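Local coordinates for protein dephospho-CoA kinase (Aquifex aeolicus, PDB 2IF2) that probably catalyses the last step of coenzyme A biosynthesis, using ATP to phosphorylate the 3'-hydroxyl group of dephospho-coenzyme A, at residues 134-138 / 151-155; 6-10 / 158-164; 126-132 / 168-174. All coordinates share one frame; numbering follows the deposited sequence.

Interaction 1. Residues 134-138 / 151-155; sequences YEVCK and FERRW
Y134 presents its ring to two different aromatic neighbours at once, W155 and F151, while a carboxylate oxygen, OE2 of E152, lies in the ring plane at the hydroxyl end. One edge of the tyrosine ring meets the indole: CD1 of Y134 sits over one face of the W155 ring, 3.8 Å from CE2, in an edge-to-face pair whose planes are inclined by 50°. The next atom along that side, CE1 of Y134, lies 3.6 Å from CE2 of F151 and near the plane of the phenyl ring. The axes of the two short segments stay 11.8 Å apart at closest, a separation that these large side chains bridge, and their N-to-C directions differ by 132°. Helices 134-143 and 148-155 follow strand 126-130 and precede strand 170-171 in the chain, a position consistent with the lid of P-loop kinases. One turn on from Y134, K138 runs fully extended from CB, so that its methylenes pass F151, with CG 3.5 Å from CE2, before the ammonium group reaches the carboxylate. NZ of K138 forms a salt bridge of 2.8 Å with OE2 of E152, coming in from 49° above the carboxylate plane, and it has a second acidic partner in E148. On the inner side C137 packs against the indole: its CB approaches CZ3 of W155 to 3.6 Å, and its SG lies obliquely beside the six-membered ring, 4.8 Å from the ring centroid. C137 also touches C12, in the predicted ATP-binding loop.

Interaction 2. Residues 6-10 / 158-164; sequences LTGNI and QMPIEEK
Q158 turns its CG beside its own backbone N (chi1 -66°) and then runs on extended, which carries the terminal amide across to I10; N9 has its CG likewise beside the backbone N (chi1 -83°), which folds its amide back toward the preceding peptide. The two side chains run antiparallel alongside one another, their amide planes inclined. At the far end of Q158, OE1 accepts the backbone N of I10 at 2.8 Å, a nearly straight bond that lies in the carbonyl plane of the amide and uses one of its lone pairs; it ties down the chain beyond G8. The other focus is the backbone O of G8, gripped by two nitrogens that arrive from the same face of its carbonyl plane. ND2 of N9 donates to G8 O at 3.1 Å, and NZ of K164, whose extended chain bends near its end to reach inward, donates to the same G8 O, also at 3.1 Å. K164 NZ and Q158 NE2 each add a weak hydrogen bond to the backbone O of S113. I161 packs beside the N9 amide, its CD1 4.0 Å from CG of N9. G8 itself adopts backbone angles (phi 154°) at which a CB would be pressed against the carbonyl O of T7. Helix 148-155 covers I10, which also lies near a bound sulfate. A strand leading through G8 into a glycine-rich loop with the predicted ATP-binding residues G11 to T16, then helix 14-23, is consistent with a Walker A P-loop.

Interaction 3. Residues 126-132 / 168-174; sequences KLIVVYA and ADYVIDN
The edge of the central parallel sheet is built here, where strand 126-130 takes up the short, weakly bonded strand 170-171 as its outer neighbour. V129 N donates to Y170 O in a bond 2.9 Å long and almost straight; the return bond from I172 N to V129 O is weak. Ahead of the strand a side chain stands in for the backbone. CG of D169 is held between its own backbone N and carbonyl carbon (chi1 39°), and this folds the carboxylate toward the start of the neighbouring strand, where OD1 accepts L127 N at 3.1 Å on its syn side, 26° out of the carboxylate plane. Replacing D169 by an alanine would probably leave the L127 amide without this acceptor and let the start of the outer strand drift from its neighbour. Such pairing of parallel strands across intervening helices is a beta-alpha-beta crossover, the basic unit of P-loop kinase sheets. V129 and V171 share one face, CG1 of V129 lying 3.5 Å from CG2 of V171; CB of A168, from the loop before the strand, also reaches CG1 of V129 at 3.4 Å. The other face carries I128 and Y170, with CG2 of I128 touching CB of Y170 at 4.1 Å; helix 178-190 packs against Y170 and I172. Past the inverse gamma turn centred on I172, N174 N donates to Y131 O at 2.9 Å. CG2 of V130 packs on CB of N174, and the V130 side chain also touches K14 of the predicted ATP site.

In the fold
Along the chain, residues 6-10 come first, then 126-132, the two helical segments of interaction 1, and finally 158-164 and 168-174. Interaction 1 is thus nested inside the spans closed by the other two, which themselves interlock. Interactions 2 and 3 have centres about 9 Å apart and share the parallel sheet: strands 3-8 and 126-130 pair through probable backbone hydrogen bonds from T7 N to I128 O and from V130 N to T7 O. Interaction 1 lies about 11 Å from interaction 2 and about 18 Å from interaction 3, centre to centre, with W155 and F151 packing on N9 and I10. Together they illustrate how a P-loop kinase joins helices and sheet around its predicted nucleotide loop.

Interaction 1. Residues 134-138 / 151-155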
ATOM      1  N   TYR A 134       8.582 -14.583   7.442  1.00 99.76           N
ATOM      2  CA  TYR A 134       8.310 -15.111   6.108  1.00100.08           C
ATOM      3  C   TYR A 134       7.430 -16.353   6.192  1.00100.72           C
ATOM      4  O   TYR A 134       6.572 -16.579   5.337  1.00100.69           O
ATOM      5  CB  TYR A 134       9.642 -15.439   5.396  1.00100.16           C
ATOM      6  CG  TYR A 134       9.521 -16.272   4.119  1.00100.04           C
ATOM      7  CD1 TYR A 134       8.750 -15.833   3.040  1.00 99.49           C
ATOM      8  CD2 TYR A 134      10.148 -17.518   4.010  1.00 99.59           C
ATOM      9  CE1 TYR A 134       8.598 -16.619   1.891  1.00 98.29           C
ATOM     10  CE2 TYR A 134       9.998 -18.311   2.861  1.00 98.46           C
ATOM     11  CZ  TYR A 134       9.221 -17.855   1.813  1.00 97.85           C
ATOM     12  OH  TYR A 134       9.036 -18.640   0.703  1.00 96.10           O
ATOM     13  N   GLU A 135       7.637 -17.150   7.234  1.00101.57           N
ATOM     14  CA  GLU A 135       6.869 -18.376   7.423  1.00102.21           C
ATOM     15  C   GLU A 135       5.373 -18.105   7.613  1.00101.47           C
ATOM     16  O   GLU A 135       4.529 -18.689   6.923  1.00101.13           O
ATOM     17  CB  GLU A 135       7.415 -19.159   8.625  1.00103.77           C
ATOM     18  CG  GLU A 135       6.633 -20.428   8.956  1.00106.84           C
ATOM     19  CD  GLU A 135       6.446 -21.343   7.750  1.00108.64           C
ATOM     20  OE1 GLU A 135       7.463 -21.778   7.165  1.00109.90           O
ATOM     21  OE2 GLU A 135       5.280 -21.630   7.390  1.00109.15           O
ATOM     22  N   VAL A 136       5.051 -17.215   8.546  1.00100.02           N
ATOM     23  CA  VAL A 136       3.668 -16.874   8.835  1.00 97.76           C
ATOM     24  C   VAL A 136       3.002 -16.150   7.670  1.00 96.38           C
ATOM     25  O   VAL A 136       1.838 -16.392   7.363  1.00 95.85           O
ATOM     26  CB  VAL A 136       3.584 -15.992  10.093  1.00 98.09           C
ATOM     27  CG1 VAL A 136       4.240 -16.701  11.266  1.00 97.17           C
ATOM     28  CG2 VAL A 136       4.262 -14.663   9.842  1.00 98.44           C
ATOM     29  N   CYS A 137       3.748 -15.266   7.021  1.00 95.43           N
ATOM     30  CA  CYS A 137       3.218 -14.508   5.900  1.00 94.93           C
ATOM     31  C   CYS A 137       2.889 -15.402   4.723  1.00 96.36           C
ATOM     32  O   CYS A 137       1.867 -15.219   4.062  1.00 96.37           O
ATOM     33  CB  CYS A 137       4.222 -13.455   5.463  1.00 92.81           C
ATOM     34  SG  CYS A 137       4.652 -12.345   6.784  1.00 89.39           S
ATOM     35  N   LYS A 138       3.755 -16.373   4.462  1.00 98.01           N
ATOM     36  CA  LYS A 138       3.540 -17.274   3.347  1.00 99.60           C
ATOM     37  C   LYS A 138       2.246 -18.063   3.523  1.00100.55           C
ATOM     38  O   LYS A 138       1.307 -17.899   2.740  1.00100.97           O
ATOM     39  CB  LYS A 138       4.730 -18.226   3.188  1.00100.07           C
ATOM     40  CG  LYS A 138       4.772 -18.919   1.828  1.00100.99           C
ATOM     41  CD  LYS A 138       6.022 -19.779   1.653  1.00102.06           C
ATOM     42  CE  LYS A 138       6.096 -20.379   0.250  1.00102.60           C
ATOM     43  NZ  LYS A 138       7.222 -21.345   0.093  1.00102.87           N
ATOM     44  N   PHE A 151       3.213 -15.592  -4.609  1.00102.21           N
ATOM     45  CA  PHE A 151       3.541 -14.909  -3.361  1.00101.24           C
ATOM     46  C   PHE A 151       5.011 -14.538  -3.331  1.00101.82           C
ATOM     47  O   PHE A 151       5.370 -13.375  -3.164  1.00102.18           O
ATOM     48  CB  PHE A 151       3.242 -15.816  -2.164  1.00 99.41           C
ATOM     49  CG  PHE A 151       3.785 -15.303  -0.856  1.00 97.91           C
ATOM     50  CD1 PHE A 151       3.288 -14.143  -0.284  1.00 97.54           C
ATOM     51  CD2 PHE A 151       4.790 -15.991  -0.188  1.00 97.24           C
ATOM     52  CE1 PHE A 151       3.784 -13.677   0.936  1.00 97.34           C
ATOM     53  CE2 PHE A 151       5.290 -15.528   1.032  1.00 96.36           C
ATOM     54  CZ  PHE A 151       4.785 -14.374   1.590  1.00 96.23           C
ATOM     55  N   GLU A 152       5.857 -15.547  -3.490  1.00102.63           N
ATOM     56  CA  GLU A 152       7.299 -15.364  -3.467  1.00103.47           C
ATOM     57  C   GLU A 152       7.759 -14.430  -4.566  1.00103.25           C
ATOM     58  O   GLU A 152       8.826 -13.825  -4.478  1.00103.33           O
ATOM     59  CB  GLU A 152       7.983 -16.717  -3.609  1.00104.16           C
ATOM     60  CG  GLU A 152       7.444 -17.730  -2.625  1.00105.92           C
ATOM     61  CD  GLU A 152       8.120 -19.064  -2.739  1.00107.06           C
ATOM     62  OE1 GLU A 152       8.241 -19.571  -3.874  1.00108.06           O
ATOM     63  OE2 GLU A 152       8.520 -19.609  -1.689  1.00107.82           O
ATOM     64  N   ARG A 153       6.941 -14.308  -5.600  1.00102.93           N
ATOM     65  CA  ARG A 153       7.271 -13.445  -6.716  1.00103.00           C
ATOM     66  C   ARG A 153       7.211 -11.988  -6.278  1.00102.45           C
ATOM     67  O   ARG A 153       7.968 -11.154  -6.771  1.00101.91           O
ATOM     68  CB  ARG A 153       6.301 -13.706  -7.858  1.00104.63           C
ATOM     69  CG  ARG A 153       6.692 -13.074  -9.170  1.00106.72           C
ATOM     70  CD  ARG A 153       5.660 -13.430 -10.217  1.00108.12           C
ATOM     71  NE  ARG A 153       4.319 -13.126  -9.729  1.00109.55           N
ATOM     72  CZ  ARG A 153       3.938 -11.921  -9.314  1.00110.43           C
ATOM     73  NH1 ARG A 153       4.801 -10.913  -9.330  1.00110.90           N
ATOM     74  NH2 ARG A 153       2.701 -11.719  -8.876  1.00110.29           N
ATOM     75  N   ARG A 154       6.308 -11.689  -5.347  1.00102.46           N
ATOM     76  CA  ARG A 154       6.160 -10.330  -4.830  1.00102.24           C
ATOM     77  C   ARG A 154       7.064 -10.126  -3.625  1.00101.50           C
ATOM     78  O   ARG A 154       7.804  -9.151  -3.555  1.00101.72           O
ATOM     79  CB  ARG A 154       4.708 -10.053  -4.421  1.00102.51           C
ATOM     80  CG  ARG A 154       3.715 -10.109  -5.567  1.00103.89           C
ATOM     81  CD  ARG A 154       2.284  -9.937  -5.088  1.00104.73           C
ATOM     82  NE  ARG A 154       1.336 -10.308  -6.137  1.00106.80           N
ATOM     83  CZ  ARG A 154       0.023 -10.431  -5.965  1.00107.67           C
ATOM     84  NH1 ARG A 154      -0.521 -10.213  -4.774  1.00108.15           N
ATOM     85  NH2 ARG A 154      -0.750 -10.785  -6.984  1.00107.33           N
ATOM     86  N   TRP A 155       6.999 -11.056  -2.679  1.00101.35           N
ATOM     87  CA  TRP A 155       7.808 -10.976  -1.471  1.00101.30           C
ATOM     88  C   TRP A 155       9.261 -10.676  -1.792  1.00101.41           C
ATOM     89  O   TRP A 155       9.953 -10.018  -1.016  1.00101.29           O
ATOM     90  CB  TRP A 155       7.712 -12.281  -0.683  1.00101.36           C
ATOM     91  CG  TRP A 155       8.482 -12.264   0.601  1.00101.78           C
ATOM     92  CD1 TRP A 155       9.815 -12.515   0.769  1.00101.99           C
ATOM     93  CD2 TRP A 155       7.965 -11.951   1.900  1.00102.04           C
ATOM     94  NE1 TRP A 155      10.162 -12.379   2.095  1.00102.07           N
ATOM     95  CE2 TRP A 155       9.046 -12.030   2.811  1.00101.98           C
ATOM     96  CE3 TRP A 155       6.695 -11.606   2.384  1.00101.51           C
ATOM     97  CZ2 TRP A 155       8.893 -11.783   4.180  1.00101.20           C
ATOM     98  CZ3 TRP A 155       6.544 -11.359   3.745  1.00101.05           C
ATOM     99  CH2 TRP A 155       7.639 -11.448   4.626  1.00100.76           C
TER

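Interaction 2. Residues 6-10 / 158-164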
ATOM      1  N   LEU A   6       1.051   3.507   7.208  1.00 63.63           N
ATOM      2  CA  LEU A   6       0.998   2.146   7.699  1.00 62.59           C
ATOM      3  C   LEU A   6       1.584   1.259   6.627  1.00 61.86           C
ATOM      4  O   LEU A   6       1.052   1.186   5.526  1.00 60.93           O
ATOM      5  CB  LEU A   6      -0.451   1.768   7.957  1.00 63.09           C
ATOM      6  CG  LEU A   6      -0.712   0.661   8.961  1.00 62.49           C
ATOM      7  CD1 LEU A   6      -2.207   0.414   8.968  1.00 63.07           C
ATOM      8  CD2 LEU A   6       0.051  -0.606   8.608  1.00 63.02           C
ATOM      9  N   THR A   7       2.679   0.581   6.939  1.00 62.43           N
ATOM     10  CA  THR A   7       3.300  -0.284   5.947  1.00 63.06           C
ATOM     11  C   THR A   7       3.579  -1.697   6.459  1.00 63.60           C
ATOM     12  O   THR A   7       3.183  -2.070   7.569  1.00 62.80           O
ATOM     13  CB  THR A   7       4.620   0.313   5.445  1.00 63.13           C
ATOM     14  OG1 THR A   7       5.045  -0.394   4.275  1.00 63.01           O
ATOM     15  CG2 THR A   7       5.699   0.196   6.518  1.00 62.98           C
ATOM     16  N   GLY A   8       4.266  -2.475   5.627  1.00 63.73           N
ATOM     17  CA  GLY A   8       4.605  -3.841   5.967  1.00 63.79           C
ATOM     18  C   GLY A   8       4.791  -4.650   4.703  1.00 64.58           C
ATOM     19  O   GLY A   8       4.958  -4.085   3.622  1.00 63.49           O
ATOM     20  N   ASN A   9       4.780  -5.970   4.832  1.00 66.35           N
ATOM     21  CA  ASN A   9       4.925  -6.836   3.673  1.00 68.83           C
ATOM     22  C   ASN A   9       3.631  -7.587   3.372  1.00 70.05           C
ATOM     23  O   ASN A   9       2.729  -7.673   4.207  1.00 70.42           O
ATOM     24  CB  ASN A   9       6.073  -7.825   3.880  1.00 69.77           C
ATOM     25  CG  ASN A   9       7.427  -7.221   3.550  1.00 71.22           C
ATOM     26  OD1 ASN A   9       8.462  -7.877   3.684  1.00 72.17           O
ATOM     27  ND2 ASN A   9       7.426  -5.967   3.108  1.00 71.01           N
ATOM     28  N   ILE A  10       3.541  -8.121   2.162  1.00 71.41           N
ATOM     29  CA  ILE A  10       2.361  -8.856   1.746  1.00 72.26           C
ATOM     30  C   ILE A  10       2.085 -10.024   2.693  1.00 72.61           C
ATOM     31  O   ILE A  10       2.959 -10.853   2.966  1.00 72.02           O
ATOM     32  CB  ILE A  10       2.528  -9.376   0.298  1.00 72.47           C
ATOM     33  CG1 ILE A  10       1.273 -10.132  -0.134  1.00 72.95           C
ATOM     34  CG2 ILE A  10       3.765 -10.251   0.194  1.00 72.74           C
ATOM     35  CD1 ILE A  10       0.015  -9.272  -0.153  1.00 74.39           C
ATOM     36  N   GLN A 158       9.743  -6.830  -2.087  1.00106.31           N
ATOM     37  CA  GLN A 158       9.775  -6.157  -0.800  1.00108.26           C
ATOM     38  C   GLN A 158      11.056  -6.483  -0.057  1.00109.83           C
ATOM     39  O   GLN A 158      11.466  -7.639   0.003  1.00109.65           O
ATOM     40  CB  GLN A 158       8.584  -6.581   0.047  1.00107.78           C
ATOM     41  CG  GLN A 158       7.254  -6.147  -0.507  1.00106.38           C
ATOM     42  CD  GLN A 158       6.136  -6.471   0.438  1.00105.29           C
ATOM     43  OE1 GLN A 158       5.899  -7.633   0.757  1.00104.50           O
ATOM     44  NE2 GLN A 158       5.446  -5.445   0.907  1.00106.17           N
HETATM   45  N   MSE A 159      11.677  -5.460   0.519  1.00112.11           N
HETATM   46  CA  MSE A 159      12.917  -5.642   1.257  1.00114.54           C
HETATM   47  C   MSE A 159      12.702  -6.511   2.489  1.00115.47           C
HETATM   48  O   MSE A 159      11.578  -6.670   2.961  1.00115.49           O
HETATM   49  CB  MSE A 159      13.484  -4.294   1.701  1.00116.51           C
HETATM   50  CG  MSE A 159      12.709  -3.636   2.826  1.00118.73           C
HETATM   51 SE   MSE A 159      13.788  -2.325   3.763  1.00124.40          SE
HETATM   52  CE  MSE A 159      13.728  -0.915   2.445  1.00121.30           C
ATOM     53  N   PRO A 160      13.789  -7.088   3.028  1.00116.40           N
ATOM     54  CA  PRO A 160      13.716  -7.943   4.215  1.00116.66           C
ATOM     55  C   PRO A 160      12.940  -7.266   5.329  1.00116.37           C
ATOM     56  O   PRO A 160      13.378  -6.249   5.874  1.00116.36           O
ATOM     57  CB  PRO A 160      15.180  -8.147   4.580  1.00117.20           C
ATOM     58  CG  PRO A 160      15.837  -8.178   3.240  1.00117.75           C
ATOM     59  CD  PRO A 160      15.173  -7.017   2.525  1.00117.09           C
ATOM     60  N   ILE A 161      11.783  -7.836   5.657  1.00115.72           N
ATOM     61  CA  ILE A 161      10.920  -7.294   6.704  1.00115.02           C
ATOM     62  C   ILE A 161      11.700  -7.079   8.002  1.00114.32           C
ATOM     63  O   ILE A 161      11.436  -6.135   8.754  1.00114.18           O
ATOM     64  CB  ILE A 161       9.721  -8.241   6.987  1.00114.78           C
ATOM     65  CG1 ILE A 161       8.747  -7.573   7.959  1.00114.71           C
ATOM     66  CG2 ILE A 161      10.214  -9.567   7.554  1.00114.82           C
ATOM     67  CD1 ILE A 161       8.098  -6.313   7.410  1.00114.15           C
ATOM     68  N   GLU A 162      12.671  -7.953   8.248  1.00112.76           N
ATOM     69  CA  GLU A 162      13.487  -7.873   9.447  1.00110.99           C
ATOM     70  C   GLU A 162      14.371  -6.626   9.426  1.00110.15           C
ATOM     71  O   GLU A 162      14.986  -6.269  10.433  1.00109.48           O
ATOM     72  CB  GLU A 162      14.336  -9.137   9.569  1.00110.54           C
ATOM     73  CG  GLU A 162      13.577 -10.414   9.219  1.00109.12           C
ATOM     74  CD  GLU A 162      13.791 -11.524  10.229  1.00108.48           C
ATOM     75  OE1 GLU A 162      13.358 -12.666   9.960  1.00107.68           O
ATOM     76  OE2 GLU A 162      14.387 -11.254  11.294  1.00107.66           O
ATOM     77  N   GLU A 163      14.430  -5.965   8.273  1.00109.53           N
ATOM     78  CA  GLU A 163      15.217  -4.743   8.127  1.00109.08           C
ATOM     79  C   GLU A 163      14.243  -3.560   8.096  1.00107.41           C
ATOM     80  O   GLU A 163      14.522  -2.503   8.667  1.00107.48           O
ATOM     81  CB  GLU A 163      16.043  -4.786   6.829  1.00110.59           C
ATOM     82  CG  GLU A 163      17.549  -4.435   6.975  1.00112.24           C
ATOM     83  CD  GLU A 163      17.841  -2.936   7.115  1.00112.74           C
ATOM     84  OE1 GLU A 163      17.475  -2.159   6.206  1.00112.54           O
ATOM     85  OE2 GLU A 163      18.454  -2.538   8.130  1.00112.61           O
ATOM     86  N   LYS A 164      13.098  -3.750   7.439  1.00104.40           N
ATOM     87  CA  LYS A 164      12.087  -2.703   7.339  1.00101.51           C
ATOM     88  C   LYS A 164      11.645  -2.234   8.714  1.00100.18           C
ATOM     89  O   LYS A 164      11.399  -1.049   8.922  1.00 99.26           O
ATOM     90  CB  LYS A 164      10.867  -3.201   6.557  1.00101.25           C
ATOM     91  CG  LYS A 164       9.702  -2.210   6.537  1.00100.34           C
ATOM     92  CD  LYS A 164       8.569  -2.640   5.606  1.00 98.78           C
ATOM     93  CE  LYS A 164       8.935  -2.459   4.143  1.00 97.43           C
ATOM     94  NZ  LYS A 164       7.793  -2.783   3.245  1.00 96.16           N
TER

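Interaction 3. Residues 126-132 / 168-174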
ATOM      1  N   LYS A 126       4.884  10.134  11.179  1.00 91.85           N
ATOM      2  CA  LYS A 126       5.376   8.885  11.723  1.00 88.82           C
ATOM      3  C   LYS A 126       5.042   7.712  10.802  1.00 86.44           C
ATOM      4  O   LYS A 126       4.157   7.812   9.942  1.00 85.35           O
ATOM      5  CB  LYS A 126       4.758   8.679  13.099  1.00 89.52           C
ATOM      6  CG  LYS A 126       5.089   9.783  14.081  1.00 89.70           C
ATOM      7  CD  LYS A 126       6.523   9.659  14.564  1.00 90.23           C
ATOM      8  CE  LYS A 126       6.753  10.497  15.809  1.00 90.12           C
ATOM      9  NZ  LYS A 126       8.085  10.239  16.408  1.00 90.56           N
ATOM     10  N   LEU A 127       5.765   6.608  10.984  1.00 83.67           N
ATOM     11  CA  LEU A 127       5.560   5.395  10.186  1.00 80.99           C
ATOM     12  C   LEU A 127       5.266   4.201  11.083  1.00 79.54           C
ATOM     13  O   LEU A 127       5.833   4.055  12.167  1.00 78.12           O
ATOM     14  CB  LEU A 127       6.789   5.092   9.320  1.00 80.21           C
ATOM     15  CG  LEU A 127       6.788   3.821   8.466  1.00 79.16           C
ATOM     16  CD1 LEU A 127       5.706   3.865   7.405  1.00 78.89           C
ATOM     17  CD2 LEU A 127       8.142   3.684   7.812  1.00 79.63           C
ATOM     18  N   ILE A 128       4.368   3.349  10.614  1.00 78.46           N
ATOM     19  CA  ILE A 128       3.975   2.177  11.358  1.00 77.90           C
ATOM     20  C   ILE A 128       4.218   0.973  10.487  1.00 78.20           C
ATOM     21  O   ILE A 128       3.795   0.942   9.335  1.00 77.59           O
ATOM     22  CB  ILE A 128       2.494   2.240  11.716  1.00 77.46           C
ATOM     23  CG1 ILE A 128       2.193   3.588  12.363  1.00 77.62           C
ATOM     24  CG2 ILE A 128       2.127   1.083  12.636  1.00 76.70           C
ATOM     25  CD1 ILE A 128       0.756   3.776  12.780  1.00 78.08           C
ATOM     26  N   VAL A 129       4.907  -0.015  11.038  1.00 78.97           N
ATOM     27  CA  VAL A 129       5.201  -1.221  10.290  1.00 80.61           C
ATOM     28  C   VAL A 129       4.760  -2.452  11.065  1.00 81.67           C
ATOM     29  O   VAL A 129       4.922  -2.525  12.283  1.00 81.46           O
ATOM     30  CB  VAL A 129       6.700  -1.314   9.979  1.00 80.78           C
ATOM     31  CG1 VAL A 129       7.495  -1.230  11.267  1.00 81.90           C
ATOM     32  CG2 VAL A 129       6.998  -2.605   9.233  1.00 81.04           C
ATOM     33  N   VAL A 130       4.191  -3.411  10.340  1.00 83.18           N
ATOM     34  CA  VAL A 130       3.697  -4.650  10.922  1.00 85.07           C
ATOM     35  C   VAL A 130       4.659  -5.801  10.626  1.00 86.56           C
ATOM     36  O   VAL A 130       4.829  -6.200   9.478  1.00 86.07           O
ATOM     37  CB  VAL A 130       2.272  -4.963  10.376  1.00 84.86           C
ATOM     38  CG1 VAL A 130       2.266  -4.872   8.865  1.00 86.34           C
ATOM     39  CG2 VAL A 130       1.813  -6.332  10.830  1.00 85.31           C
ATOM     40  N   TYR A 131       5.297  -6.319  11.671  1.00 89.57           N
ATOM     41  CA  TYR A 131       6.251  -7.412  11.528  1.00 92.88           C
ATOM     42  C   TYR A 131       5.571  -8.766  11.477  1.00 93.99           C
ATOM     43  O   TYR A 131       4.524  -8.973  12.085  1.00 94.44           O
ATOM     44  CB  TYR A 131       7.250  -7.407  12.688  1.00 95.20           C
ATOM     45  CG  TYR A 131       8.130  -8.644  12.757  1.00 98.29           C
ATOM     46  CD1 TYR A 131       9.163  -8.852  11.835  1.00 99.59           C
ATOM     47  CD2 TYR A 131       7.921  -9.613  13.742  1.00 99.94           C
ATOM     48  CE1 TYR A 131       9.970 -10.000  11.898  1.00101.03           C
ATOM     49  CE2 TYR A 131       8.717 -10.761  13.812  1.00101.44           C
ATOM     50  CZ  TYR A 131       9.738 -10.950  12.891  1.00101.77           C
ATOM     51  OH  TYR A 131      10.523 -12.084  12.975  1.00101.75           O
ATOM     52  N   ALA A 132       6.193  -9.691  10.755  1.00 95.57           N
ATOM     53  CA  ALA A 132       5.679 -11.047  10.608  1.00 96.94           C
ATOM     54  C   ALA A 132       6.668 -11.886   9.801  1.00 97.80           C
ATOM     55  O   ALA A 132       6.976 -11.561   8.651  1.00 97.68           O
ATOM     56  CB  ALA A 132       4.324 -11.019   9.913  1.00 97.31           C
ATOM     57  N   ALA A 168      10.369   2.251  11.104  1.00 93.03           N
ATOM     58  CA  ALA A 168       9.227   2.887  11.737  1.00 91.90           C
ATOM     59  C   ALA A 168       9.392   3.055  13.228  1.00 90.65           C
ATOM     60  O   ALA A 168      10.140   2.319  13.872  1.00 90.94           O
ATOM     61  CB  ALA A 168       7.965   2.091  11.449  1.00 93.01           C
ATOM     62  N   ASP A 169       8.672   4.034  13.765  1.00 89.42           N
ATOM     63  CA  ASP A 169       8.694   4.323  15.188  1.00 87.41           C
ATOM     64  C   ASP A 169       7.623   3.514  15.920  1.00 85.60           C
ATOM     65  O   ASP A 169       7.424   3.669  17.122  1.00 85.89           O
ATOM     66  CB  ASP A 169       8.510   5.833  15.436  1.00 88.30           C
ATOM     67  CG  ASP A 169       7.500   6.479  14.490  1.00 88.24           C
ATOM     68  OD1 ASP A 169       7.806   6.667  13.293  1.00 87.29           O
ATOM     69  OD2 ASP A 169       6.394   6.806  14.953  1.00 89.08           O
ATOM     70  N   TYR A 170       6.938   2.643  15.187  1.00 82.80           N
ATOM     71  CA  TYR A 170       5.917   1.789  15.781  1.00 79.38           C
ATOM     72  C   TYR A 170       5.871   0.449  15.060  1.00 77.38           C
ATOM     73  O   TYR A 170       5.724   0.392  13.837  1.00 77.07           O
ATOM     74  CB  TYR A 170       4.554   2.453  15.698  1.00 78.51           C
ATOM     75  CG  TYR A 170       4.439   3.725  16.490  1.00 77.78           C
ATOM     76  CD1 TYR A 170       4.079   4.911  15.870  1.00 77.67           C
ATOM     77  CD2 TYR A 170       4.639   3.739  17.864  1.00 77.51           C
ATOM     78  CE1 TYR A 170       3.912   6.080  16.587  1.00 76.75           C
ATOM     79  CE2 TYR A 170       4.476   4.912  18.596  1.00 76.69           C
ATOM     80  CZ  TYR A 170       4.108   6.079  17.944  1.00 76.52           C
ATOM     81  OH  TYR A 170       3.924   7.255  18.623  1.00 76.81           O
ATOM     82  N   VAL A 171       5.996  -0.631  15.818  1.00 74.59           N
ATOM     83  CA  VAL A 171       5.969  -1.950  15.217  1.00 72.19           C
ATOM     84  C   VAL A 171       4.984  -2.871  15.910  1.00 71.31           C
ATOM     85  O   VAL A 171       5.256  -3.388  16.992  1.00 71.04           O
ATOM     86  CB  VAL A 171       7.352  -2.602  15.256  1.00 71.67           C
ATOM     87  CG1 VAL A 171       7.318  -3.928  14.507  1.00 70.08           C
ATOM     88  CG2 VAL A 171       8.383  -1.661  14.652  1.00 71.02           C
ATOM     89  N   ILE A 172       3.834  -3.079  15.283  1.00 70.07           N
ATOM     90  CA  ILE A 172       2.831  -3.952  15.867  1.00 69.59           C
ATOM     91  C   ILE A 172       2.986  -5.387  15.390  1.00 68.44           C
ATOM     92  O   ILE A 172       2.274  -5.829  14.491  1.00 69.82           O
ATOM     93  CB  ILE A 172       1.387  -3.467  15.561  1.00 69.30           C
ATOM     94  CG1 ILE A 172       1.261  -3.040  14.110  1.00 69.77           C
ATOM     95  CG2 ILE A 172       1.027  -2.303  16.454  1.00 68.74           C
ATOM     96  CD1 ILE A 172      -0.019  -2.301  13.831  1.00 71.29           C
ATOM     97  N   ASP A 173       3.919  -6.115  15.996  1.00 65.61           N
ATOM     98  CA  ASP A 173       4.149  -7.507  15.632  1.00 62.76           C
ATOM     99  C   ASP A 173       2.847  -8.291  15.462  1.00 60.77           C
ATOM    100  O   ASP A 173       2.024  -8.347  16.375  1.00 58.76           O
ATOM    101  CB  ASP A 173       5.011  -8.183  16.696  1.00 63.38           C
ATOM    102  CG  ASP A 173       4.876  -9.688  16.676  1.00 63.92           C
ATOM    103  OD1 ASP A 173       4.976 -10.282  15.584  1.00 64.80           O
ATOM    104  OD2 ASP A 173       4.663 -10.278  17.752  1.00 65.88           O
ATOM    105  N   ASN A 174       2.673  -8.902  14.294  1.00 59.47           N
ATOM    106  CA  ASN A 174       1.472  -9.684  14.009  1.00 59.54           C
ATOM    107  C   ASN A 174       1.815 -11.158  13.743  1.00 59.86           C
ATOM    108  O   ASN A 174       1.364 -11.747  12.753  1.00 60.09           O
ATOM    109  CB  ASN A 174       0.732  -9.091  12.797  1.00 57.26           C
ATOM    110  CG  ASN A 174      -0.705  -9.593  12.671  1.00 55.31           C
ATOM    111  OD1 ASN A 174      -1.263  -9.615  11.580  1.00 56.02           O
ATOM    112  ND2 ASN A 174      -1.311  -9.974  13.788  1.00 53.26           N
TER